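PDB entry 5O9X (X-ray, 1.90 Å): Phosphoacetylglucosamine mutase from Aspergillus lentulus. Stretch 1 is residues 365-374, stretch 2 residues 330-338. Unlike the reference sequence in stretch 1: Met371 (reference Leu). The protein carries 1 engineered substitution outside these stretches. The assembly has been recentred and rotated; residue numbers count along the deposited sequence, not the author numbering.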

# COMPACT_ATOMS: atom_id res chain seq x y z
N HIS A 365 -2.43 -4.85 8.73
CA HIS A 365 -2.78 -6.23 9.07
C HIS A 365 -1.95 -7.29 8.35
O HIS A 365 -1.63 -8.37 8.93
CB HIS A 365 -4.27 -6.46 8.77
CG HIS A 365 -5.14 -5.49 9.52
ND1 HIS A 365 -5.21 -5.47 10.90
CD2 HIS A 365 -5.99 -4.53 9.10
CE1 HIS A 365 -6.06 -4.54 11.29
NE2 HIS A 365 -6.54 -3.94 10.21
N LEU A 366 -1.68 -7.06 7.05
CA LEU A 366 -0.89 -8.07 6.33
C LEU A 366 0.53 -8.13 6.87
O LEU A 366 1.08 -9.23 6.96
CB LEU A 366 -0.80 -7.83 4.78
CG LEU A 366 -2.12 -8.16 4.03
CD1 LEU A 366 -3.16 -7.00 4.06
CD2 LEU A 366 -1.77 -8.39 2.54
N HIS A 367 1.11 -6.96 7.12
CA HIS A 367 2.49 -6.81 7.60
C HIS A 367 2.60 -7.53 8.92
O HIS A 367 3.50 -8.37 9.10
CB HIS A 367 2.85 -5.34 7.82
CG HIS A 367 4.22 -5.14 8.42
ND1 HIS A 367 4.42 -4.64 9.69
CD2 HIS A 367 5.46 -5.41 7.92
CE1 HIS A 367 5.71 -4.61 9.95
NE2 HIS A 367 6.36 -5.10 8.90
N HIS A 368 1.65 -7.25 9.81
CA HIS A 368 1.53 -8.00 11.13
C HIS A 368 1.62 -9.49 11.00
O HIS A 368 2.39 -10.11 11.74
CB HIS A 368 0.27 -7.62 11.93
CG HIS A 368 0.21 -8.22 13.32
ND1 HIS A 368 -0.44 -9.41 13.62
CD2 HIS A 368 0.66 -7.74 14.51
CE1 HIS A 368 -0.34 -9.66 14.92
NE2 HIS A 368 0.31 -8.66 15.48
N ALA A 369 0.84 -10.11 10.10
CA ALA A 369 0.80 -11.58 9.96
C ALA A 369 2.06 -12.12 9.31
O ALA A 369 2.46 -13.29 9.57
CB ALA A 369 -0.43 -12.03 9.13
N ALA A 370 2.65 -11.31 8.43
CA ALA A 370 3.83 -11.72 7.68
C ALA A 370 5.06 -11.83 8.62
O ALA A 370 5.97 -12.58 8.29
CB ALA A 370 4.13 -10.73 6.58
N MET A 371 5.04 -11.13 9.77
CA MET A 371 6.13 -11.27 10.80
C MET A 371 6.25 -12.69 11.33
O MET A 371 7.26 -13.04 11.94
CB MET A 371 5.97 -10.34 12.02
CG MET A 371 5.58 -8.89 11.79
SD MET A 371 6.91 -7.66 11.73
CE MET A 371 7.62 -7.95 10.10
N ARG A 372 5.28 -13.55 11.08
CA ARG A 372 5.36 -14.90 11.63
C ARG A 372 6.25 -15.86 10.82
O ARG A 372 6.51 -16.99 11.25
CB ARG A 372 3.95 -15.45 11.88
CG ARG A 372 3.19 -14.49 12.82
CD ARG A 372 1.92 -14.99 13.48
NE ARG A 372 1.93 -16.42 13.84
CZ ARG A 372 0.86 -17.10 14.29
NH1 ARG A 372 -0.31 -16.49 14.45
NH2 ARG A 372 0.96 -18.40 14.58
N PHE A 373 6.72 -15.41 9.64
CA PHE A 373 7.51 -16.24 8.72
C PHE A 373 8.95 -15.73 8.70
O PHE A 373 9.18 -14.57 9.05
CB PHE A 373 6.87 -16.15 7.31
CG PHE A 373 5.46 -16.68 7.30
CD1 PHE A 373 5.23 -18.03 7.48
CD2 PHE A 373 4.35 -15.82 7.14
CE1 PHE A 373 3.93 -18.55 7.52
CE2 PHE A 373 3.03 -16.33 7.17
CZ PHE A 373 2.82 -17.69 7.36
N ASP A 374 9.89 -16.58 8.27
CA ASP A 374 11.27 -16.14 7.96
C ASP A 374 11.19 -15.17 6.78
O ASP A 374 11.76 -14.08 6.81
CB ASP A 374 12.18 -17.37 7.54
CG ASP A 374 12.30 -18.50 8.66
OD1 ASP A 374 12.39 -18.16 9.85
OD2 ASP A 374 12.33 -19.72 8.31
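Stretch 2 (330-338) LKIGVVQTA

The strand of stretch 2 runs nearly antiparallel along one side of the helix and the turn at Ala370 to Phe373 in stretch 1, in a largely apolar contact pinned by hydrogen bonds between Asp374 and Lys331. The two segments bury 496 Å² between them, both sides summed.

The backbone angles define the two partners. From His365 to Ala370 phi and psi are helical, and the bonds from Ala369 N to His365 O (3.2 Å) and from Ala370 N to Leu366 O (3.0 Å) follow the i to i-4 pattern. A type I beta turn then runs from Ala370 to Phe373, with Phe373 N bonded to Ala370 O at 3.2 Å; at Phe373 itself the chain opens to phi/psi of -110/159. In stretch 2, Ile332 to Gln336 take extended values, such as -132/154 at Gly333 and -100/133 at Val335. The helix and strand axes approach to 8.3 Å, and their N-to-C directions make an angle of 157°, which is also the signed crossing angle. The register of nearest CA atoms agrees with this opposed course: Leu366 CA is 6.1 Å from Val335 CA, Phe373 CA 5.8 Å from Gly333 CA, and Asp374 CA 5.5 Å from Lys331 CA, so advancing along one stretch means retreating along the other.

Alternation along the strand selects the residues that meet stretch 1. The CA-to-CB bonds of Ile332, Val334 and Gln336 point away, whereas that of Val335 points toward stretch 1. Val335 has the largest covered area in the contact, 98 Å², and its two methyl groups reach several partners. Its CG1 packs 3.9 Å from Leu366 CG; its CG2 lies 4.0 Å from Ala370 CB and 4.1 Å from Phe373 CE2, near the plane of the ring at its edge. Ala369 CB lies 4.0 Å from both Val335 CG1 and Val335 CG2. The small alanine side chains thus contact the valine without any polar interaction. Further along the chain, Thr337 CG2 comes within 3.5 Å of Leu366 CD1, extending the apolar contact toward the earlier part of the helix.

Gly333 occupies the position where the phenyl ring covers the strand backbone. Its CA sits 3.5 Å from the centroid of the Phe373 ring and only 8° off the ring normal, the geometry of a CH-pi contact over the face. The closest atom pair is Gly333 CA to Phe373 CD1, at 3.6 Å. A CB built at ideal geometry on Gly333 would fall 2.2 Å from Phe373 CE1, a clash, so this close approach of the ring depends on the absence of a side chain.

The polar fastening lies beyond the ring. Lys331 N donates to Asp374 OD2 at 2.9 Å with an N-H...acceptor angle of 138°, tying the carboxylate to the backbone just before the strand. In return, Asp374 N donates to Lys331 O, but at 3.4 Å and 121° this bond is weak. The end of the Lys331 side chain leads away from stretch 1, and Lys331 takes part in both bonds through its backbone N and O.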

# COMPACT_ATOMS: atom_id res chain seq x y z
N LEU A 330 14.87 -21.01 5.32
CA LEU A 330 14.03 -19.88 4.90
C LEU A 330 12.59 -20.34 4.58
O LEU A 330 12.17 -20.34 3.43
CB LEU A 330 14.62 -19.12 3.71
CG LEU A 330 15.93 -18.33 3.77
CD1 LEU A 330 16.23 -17.84 2.35
CD2 LEU A 330 15.83 -17.13 4.71
N LYS A 331 11.86 -20.70 5.62
CA LYS A 331 10.41 -20.99 5.49
C LYS A 331 9.59 -19.72 5.00
O LYS A 331 9.49 -18.67 5.67
CB LYS A 331 9.82 -21.61 6.79
CG LYS A 331 10.48 -22.89 7.40
CD LYS A 331 11.05 -23.86 6.37
CE LYS A 331 10.15 -25.07 6.13
NZ LYS A 331 10.65 -25.86 4.96
N ILE A 332 9.02 -19.88 3.82
CA ILE A 332 8.23 -18.81 3.22
C ILE A 332 6.75 -18.99 3.59
O ILE A 332 6.21 -20.09 3.51
CB ILE A 332 8.39 -18.83 1.67
CG1 ILE A 332 9.86 -18.71 1.29
CG2 ILE A 332 7.57 -17.71 0.98
CD1 ILE A 332 10.08 -19.13 -0.15
N GLY A 333 6.07 -17.90 3.87
CA GLY A 333 4.63 -17.96 3.97
C GLY A 333 4.06 -16.80 3.13
O GLY A 333 4.72 -15.75 2.94
N VAL A 334 2.81 -16.99 2.65
CA VAL A 334 2.12 -15.93 1.89
C VAL A 334 0.88 -15.40 2.64
O VAL A 334 -0.05 -16.17 2.98
CB VAL A 334 1.73 -16.41 0.50
CG1 VAL A 334 1.10 -15.23 -0.35
CG2 VAL A 334 2.96 -17.08 -0.22
N VAL A 335 0.83 -14.08 2.85
CA VAL A 335 -0.31 -13.46 3.52
C VAL A 335 -1.19 -12.87 2.43
O VAL A 335 -0.67 -12.20 1.53
CB VAL A 335 0.17 -12.36 4.47
CG1 VAL A 335 -1.00 -11.69 5.18
CG2 VAL A 335 1.06 -13.06 5.56
N GLN A 336 -2.51 -13.13 2.53
CA GLN A 336 -3.49 -12.68 1.57
C GLN A 336 -4.61 -11.95 2.31
O GLN A 336 -4.66 -11.97 3.58
CB GLN A 336 -4.06 -13.85 0.73
CG GLN A 336 -2.96 -14.64 -0.08
CD GLN A 336 -3.64 -15.56 -1.04
OE1 GLN A 336 -4.35 -16.49 -0.65
NE2 GLN A 336 -3.48 -15.31 -2.31
N THR A 337 -5.52 -11.34 1.55
CA THR A 337 -6.84 -10.99 2.11
C THR A 337 -7.93 -11.75 1.34
O THR A 337 -7.65 -12.44 0.35
CB THR A 337 -7.11 -9.47 2.16
OG1 THR A 337 -7.35 -8.94 0.81
CG2 THR A 337 -5.82 -8.75 2.68
N ALA A 338 -9.18 -11.51 1.73
CA ALA A 338 -10.33 -12.22 1.16
C ALA A 338 -10.56 -11.78 -0.29
O ALA A 338 -11.19 -12.53 -1.03
CB ALA A 338 -11.57 -11.97 2.06